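PDB 6HXJ: ATP-citrate lyase beta-subunit from Chlorobium limicola, which probably takes part in the ATP-driven cleavage of citrate with CoA to acetyl-CoA and oxaloacetate, giving ADP and phosphate. Local coordinates for residues A[359-362]-A[363-366]; A[270-273]-A[274-278]. All blocks are in the same frame, centred on the assembly; numbering follows the deposited sequence.

How the contacts relate
Both contacts are local, and both lie in the citrate-binding region. From the N terminus, the chain first reaches contact 2. It lies wholly on helix 268-280, which connects parallel strands 261-266 and 287-292. Neighbouring turns of this helix meet there, and no long loop is closed. Contact 1 follows much later. Residues 359-362 form a tight turn after strand 352-356. Residues 363-366 continue helix 362-371, on the way to strand 378-382. The contacts are in series and neither nest nor cross. The centres of contacts 1 and 2 are about 22 Å apart. The nearest atoms of contacts 1 and 2 are about 11 Å apart, without touching. Both helices connect strands of one mixed sheet.

Contact 1 (A[359-362]-A[363-366]); sequences GPNE and AQGL
E362 O accepts a hydrogen bond from L366 N at 2.9 Å. One residue earlier, N361 O takes G365 N at 3.2 Å in a nearly straight bond. These two bonds set up the first helical turn. L366 follows E362 round it, with L366 CD1 4.2 Å from E362 CB. The N361 and Q364 side chains meet beside the turn. Q364 is bent at chi2, which swings its amide back to N361. Q364 NE2 gives a weak bond to N361 OD1, at 3.0 Å and only 123° at the hydrogen. The two amide planes stand 75° apart. N361 ND2 has a firmer tie, to D327. With an alanine here, D327 and the Q364 amide would probably each lose a polar mate, and the Q364 amide could turn more freely. E362 points its extended chain the other way. G359 N reaches E362 OE1 at 3.2 Å from above the carboxylate plane. R384 forms a salt bridge to the same oxygen. The N361 backbone N binds an acidic side chain of another protein's chain. N361 sits at the N-cap position of helix 362-371, though its side chain does not cap it. G359 to E362 form a type II beta turn at a strand-to-helix junction of an alpha/beta fold.

Contact 2 (A[270-273]-A[274-278]); sequences ASVF and YADAV
Y274 packs back against A270, one helical turn earlier. Y274 N donates to A270 O at 3.0 Å, in the carbonyl plane. The Y274 ring lies obliquely beside that same oxygen. The Y274 chi1 of -86° brings the CD2 side of the ring near A270 O. Y274 OH makes weak bonds to G320 N and M388 O. The backbone bonds that follow have the same length. A275 N binds S271 O at 3.0 Å, and A277 N binds F273 O at 3.0 Å. Packing is tight on two sides. Y274 and A277 pack on helix 391-397. On the sheet side, S271 touches Y288 and E290, A275 rests on L263, and V278 on I261. S271 OG is held by T265 OG1 and G267 O. The helix is the crossover of a beta-alpha-beta unit, between parallel strands 261-266 and 287-292. Near its start, the A270 side chain is about 7 Å from a bound citrate. V272 is the more open residue, partly exposed to solvent. D276 N bonds to V272 O at 3.0 Å, but their side chains merely run alongside each other. V272 CG1 comes no nearer than 3.9 Å to D276 OD1. D276 is covered by another protein's chain, and D276 OD2 takes two hydrogen bonds from the backbone there. The F273 ring meets an aromatic ring of another protein's chain, with planes about 60° apart.

Contact 1 (A[359-362]-A[363-366])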
ATOM      1  N   GLY A 359      19.329  47.988 -10.903  1.00 80.10           N
ATOM      2  CA  GLY A 359      18.193  47.072 -10.894  1.00 78.92           C
ATOM      3  C   GLY A 359      18.405  45.850 -10.035  1.00 84.06           C
ATOM      4  O   GLY A 359      19.490  45.674  -9.490  1.00 84.27           O
ATOM      5  N   PRO A 360      17.380  44.996  -9.843  1.00 82.30           N
ATOM      6  CA  PRO A 360      17.563  43.821  -8.974  1.00 83.41           C
ATOM      7  C   PRO A 360      18.758  42.976  -9.396  1.00 88.83           C
ATOM      8  O   PRO A 360      18.910  42.675 -10.585  1.00 87.02           O
ATOM      9  CB  PRO A 360      16.226  43.079  -9.084  1.00 84.50           C
ATOM     10  CG  PRO A 360      15.250  44.133  -9.440  1.00 88.29           C
ATOM     11  CD  PRO A 360      16.009  45.037 -10.380  1.00 83.68           C
ATOM     12  N   ASN A 361      19.659  42.695  -8.413  1.00 88.09           N
ATOM     13  CA  ASN A 361      20.918  41.956  -8.544  1.00 89.73           C
ATOM     14  C   ASN A 361      21.939  42.702  -9.407  1.00 95.07           C
ATOM     15  O   ASN A 361      22.691  42.075 -10.156  1.00 96.55           O
ATOM     16  CB  ASN A 361      20.695  40.514  -9.015  1.00 89.17           C
ATOM     17  CG  ASN A 361      20.008  39.689  -7.968  1.00110.92           C
ATOM     18  OD1 ASN A 361      20.562  39.404  -6.904  1.00108.87           O
ATOM     19  ND2 ASN A 361      18.771  39.307  -8.233  1.00101.31           N
ATOM     20  N   GLU A 362      22.003  44.047  -9.241  1.00 91.60           N
ATOM     21  CA  GLU A 362      22.942  44.911  -9.974  1.00 92.01           C
ATOM     22  C   GLU A 362      24.386  44.651  -9.567  1.00 98.30           C
ATOM     23  O   GLU A 362      25.241  44.679 -10.440  1.00 99.65           O
ATOM     24  CB  GLU A 362      22.591  46.420  -9.931  1.00 92.44           C
ATOM     25  CG  GLU A 362      22.536  47.048  -8.544  1.00102.32           C
ATOM     26  CD  GLU A 362      22.043  48.487  -8.536  1.00125.36           C
ATOM     27  OE1 GLU A 362      20.847  48.700  -8.226  1.00121.52           O
ATOM     28  OE2 GLU A 362      22.842  49.397  -8.862  1.00120.70           O
ATOM     29  N   ALA A 363      24.661  44.337  -8.288  1.00 95.18           N
ATOM     30  CA  ALA A 363      26.014  44.040  -7.811  1.00 97.77           C
ATOM     31  C   ALA A 363      26.624  42.856  -8.563  1.00104.34           C
ATOM     32  O   ALA A 363      27.676  43.006  -9.195  1.00106.66           O
ATOM     33  CB  ALA A 363      25.984  43.768  -6.311  1.00 99.52           C
ATOM     34  N   GLN A 364      25.902  41.715  -8.560  1.00100.25           N
ATOM     35  CA  GLN A 364      26.288  40.472  -9.233  1.00100.92           C
ATOM     36  C   GLN A 364      26.432  40.621 -10.753  1.00103.30           C
ATOM     37  O   GLN A 364      27.430  40.161 -11.289  1.00104.46           O
ATOM     38  CB  GLN A 364      25.332  39.320  -8.901  1.00101.64           C
ATOM     39  CG  GLN A 364      25.289  38.926  -7.431  1.00119.29           C
ATOM     40  CD  GLN A 364      24.012  39.371  -6.772  1.00140.36           C
ATOM     41  OE1 GLN A 364      23.691  40.571  -6.703  1.00130.79           O
ATOM     42  NE2 GLN A 364      23.263  38.401  -6.259  1.00140.47           N
ATOM     43  N   GLY A 365      25.456  41.229 -11.436  1.00 97.00           N
ATOM     44  CA  GLY A 365      25.508  41.433 -12.882  1.00 96.06           C
ATOM     45  C   GLY A 365      26.612  42.386 -13.302  1.00102.17           C
ATOM     46  O   GLY A 365      27.306  42.124 -14.296  1.00103.53           O
ATOM     47  N   LEU A 366      26.790  43.514 -12.536  1.00 98.17           N
ATOM     48  CA  LEU A 366      27.832  44.513 -12.818  1.00 99.42           C
ATOM     49  C   LEU A 366      29.223  43.939 -12.596  1.00106.99           C
ATOM     50  O   LEU A 366      30.125  44.258 -13.362  1.00108.69           O
ATOM     51  CB  LEU A 366      27.641  45.837 -12.050  1.00 99.18           C
ATOM     52  CG  LEU A 366      26.768  46.986 -12.654  1.00101.18           C
ATOM     53  CD1 LEU A 366      25.363  46.562 -13.057  1.00 99.42           C
ATOM     54  CD2 LEU A 366      26.717  48.148 -11.721  1.00101.92           C
TER

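Contact 2 (A[270-273]-A[274-278])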
ATOM      1  N   ALA A 270      14.160  54.771 -21.294  1.00 83.55           N
ATOM      2  CA  ALA A 270      15.597  54.994 -21.180  1.00 82.56           C
ATOM      3  C   ALA A 270      16.274  54.929 -22.537  1.00 87.60           C
ATOM      4  O   ALA A 270      17.129  55.773 -22.788  1.00 88.39           O
ATOM      5  CB  ALA A 270      16.230  54.017 -20.221  1.00 81.87           C
ATOM      6  N   SER A 271      15.868  53.979 -23.436  1.00 82.84           N
ATOM      7  CA  SER A 271      16.405  53.837 -24.799  1.00 82.40           C
ATOM      8  C   SER A 271      16.276  55.128 -25.610  1.00 85.17           C
ATOM      9  O   SER A 271      17.239  55.550 -26.278  1.00 86.79           O
ATOM     10  CB  SER A 271      15.712  52.698 -25.524  1.00 85.08           C
ATOM     11  OG  SER A 271      16.016  51.480 -24.873  1.00 94.83           O
ATOM     12  N   VAL A 272      15.100  55.776 -25.507  1.00 78.69           N
ATOM     13  CA  VAL A 272      14.801  57.047 -26.185  1.00 78.74           C
ATOM     14  C   VAL A 272      15.701  58.188 -25.666  1.00 81.43           C
ATOM     15  O   VAL A 272      16.266  58.931 -26.471  1.00 82.79           O
ATOM     16  CB  VAL A 272      13.295  57.356 -26.109  1.00 80.93           C
ATOM     17  CG1 VAL A 272      12.986  58.772 -26.541  1.00 82.00           C
ATOM     18  CG2 VAL A 272      12.518  56.370 -26.974  1.00 80.71           C
ATOM     19  N   PHE A 273      15.904  58.260 -24.340  1.00 75.46           N
ATOM     20  CA  PHE A 273      16.799  59.256 -23.761  1.00 76.25           C
ATOM     21  C   PHE A 273      18.265  59.043 -24.161  1.00 82.23           C
ATOM     22  O   PHE A 273      18.960  60.037 -24.383  1.00 84.31           O
ATOM     23  CB  PHE A 273      16.635  59.376 -22.256  1.00 76.80           C
ATOM     24  CG  PHE A 273      15.437  60.234 -21.887  1.00 78.61           C
ATOM     25  CD1 PHE A 273      15.434  61.609 -22.142  1.00 81.78           C
ATOM     26  CD2 PHE A 273      14.296  59.659 -21.305  1.00 77.81           C
ATOM     27  CE1 PHE A 273      14.319  62.392 -21.824  1.00 83.32           C
ATOM     28  CE2 PHE A 273      13.188  60.444 -20.981  1.00 81.15           C
ATOM     29  CZ  PHE A 273      13.209  61.810 -21.238  1.00 81.81           C
ATOM     30  N   TYR A 274      18.716  57.770 -24.342  1.00 77.46           N
ATOM     31  CA  TYR A 274      20.079  57.463 -24.792  1.00 77.18           C
ATOM     32  C   TYR A 274      20.304  57.854 -26.249  1.00 84.06           C
ATOM     33  O   TYR A 274      21.387  58.363 -26.574  1.00 84.27           O
ATOM     34  CB  TYR A 274      20.414  55.995 -24.578  1.00 75.72           C
ATOM     35  CG  TYR A 274      20.933  55.698 -23.194  1.00 74.69           C
ATOM     36  CD1 TYR A 274      22.230  56.052 -22.820  1.00 76.73           C
ATOM     37  CD2 TYR A 274      20.142  55.031 -22.261  1.00 72.86           C
ATOM     38  CE1 TYR A 274      22.724  55.751 -21.550  1.00 74.46           C
ATOM     39  CE2 TYR A 274      20.629  54.710 -20.997  1.00 73.02           C
ATOM     40  CZ  TYR A 274      21.923  55.075 -20.644  1.00 82.03           C
ATOM     41  OH  TYR A 274      22.406  54.776 -19.387  1.00 85.89           O
ATOM     42  N   ALA A 275      19.274  57.644 -27.117  1.00 81.88           N
ATOM     43  CA  ALA A 275      19.312  58.015 -28.531  1.00 83.85           C
ATOM     44  C   ALA A 275      19.365  59.530 -28.669  1.00 93.42           C
ATOM     45  O   ALA A 275      20.173  60.033 -29.449  1.00 96.92           O
ATOM     46  CB  ALA A 275      18.096  57.460 -29.249  1.00 83.94           C
ATOM     47  N   ASP A 276      18.532  60.258 -27.882  1.00 91.62           N
ATOM     48  CA  ASP A 276      18.468  61.725 -27.852  1.00 94.48           C
ATOM     49  C   ASP A 276      19.837  62.271 -27.471  1.00 99.07           C
ATOM     50  O   ASP A 276      20.299  63.217 -28.106  1.00100.77           O
ATOM     51  CB  ASP A 276      17.436  62.206 -26.805  1.00 96.51           C
ATOM     52  CG  ASP A 276      15.958  62.150 -27.162  1.00115.56           C
ATOM     53  OD1 ASP A 276      15.577  61.304 -28.002  1.00115.09           O
ATOM     54  OD2 ASP A 276      15.165  62.924 -26.552  1.00128.34           O
ATOM     55  N   ALA A 277      20.481  61.652 -26.439  1.00 94.15           N
ATOM     56  CA  ALA A 277      21.798  62.007 -25.909  1.00 95.56           C
ATOM     57  C   ALA A 277      22.855  61.909 -26.997  1.00101.98           C
ATOM     58  O   ALA A 277      23.647  62.840 -27.144  1.00105.08           O
ATOM     59  CB  ALA A 277      22.157  61.111 -24.731  1.00 94.36           C
ATOM     60  N   VAL A 278      22.826  60.825 -27.796  1.00 96.83           N
ATOM     61  CA  VAL A 278      23.757  60.611 -28.905  1.00 97.85           C
ATOM     62  C   VAL A 278      23.633  61.710 -29.966  1.00105.28           C
ATOM     63  O   VAL A 278      24.642  62.328 -30.332  1.00107.92           O
ATOM     64  CB  VAL A 278      23.629  59.195 -29.517  1.00 99.10           C
ATOM     65  CG1 VAL A 278      24.452  59.068 -30.802  1.00101.07           C
ATOM     66  CG2 VAL A 278      24.058  58.126 -28.519  1.00 96.44           C
TER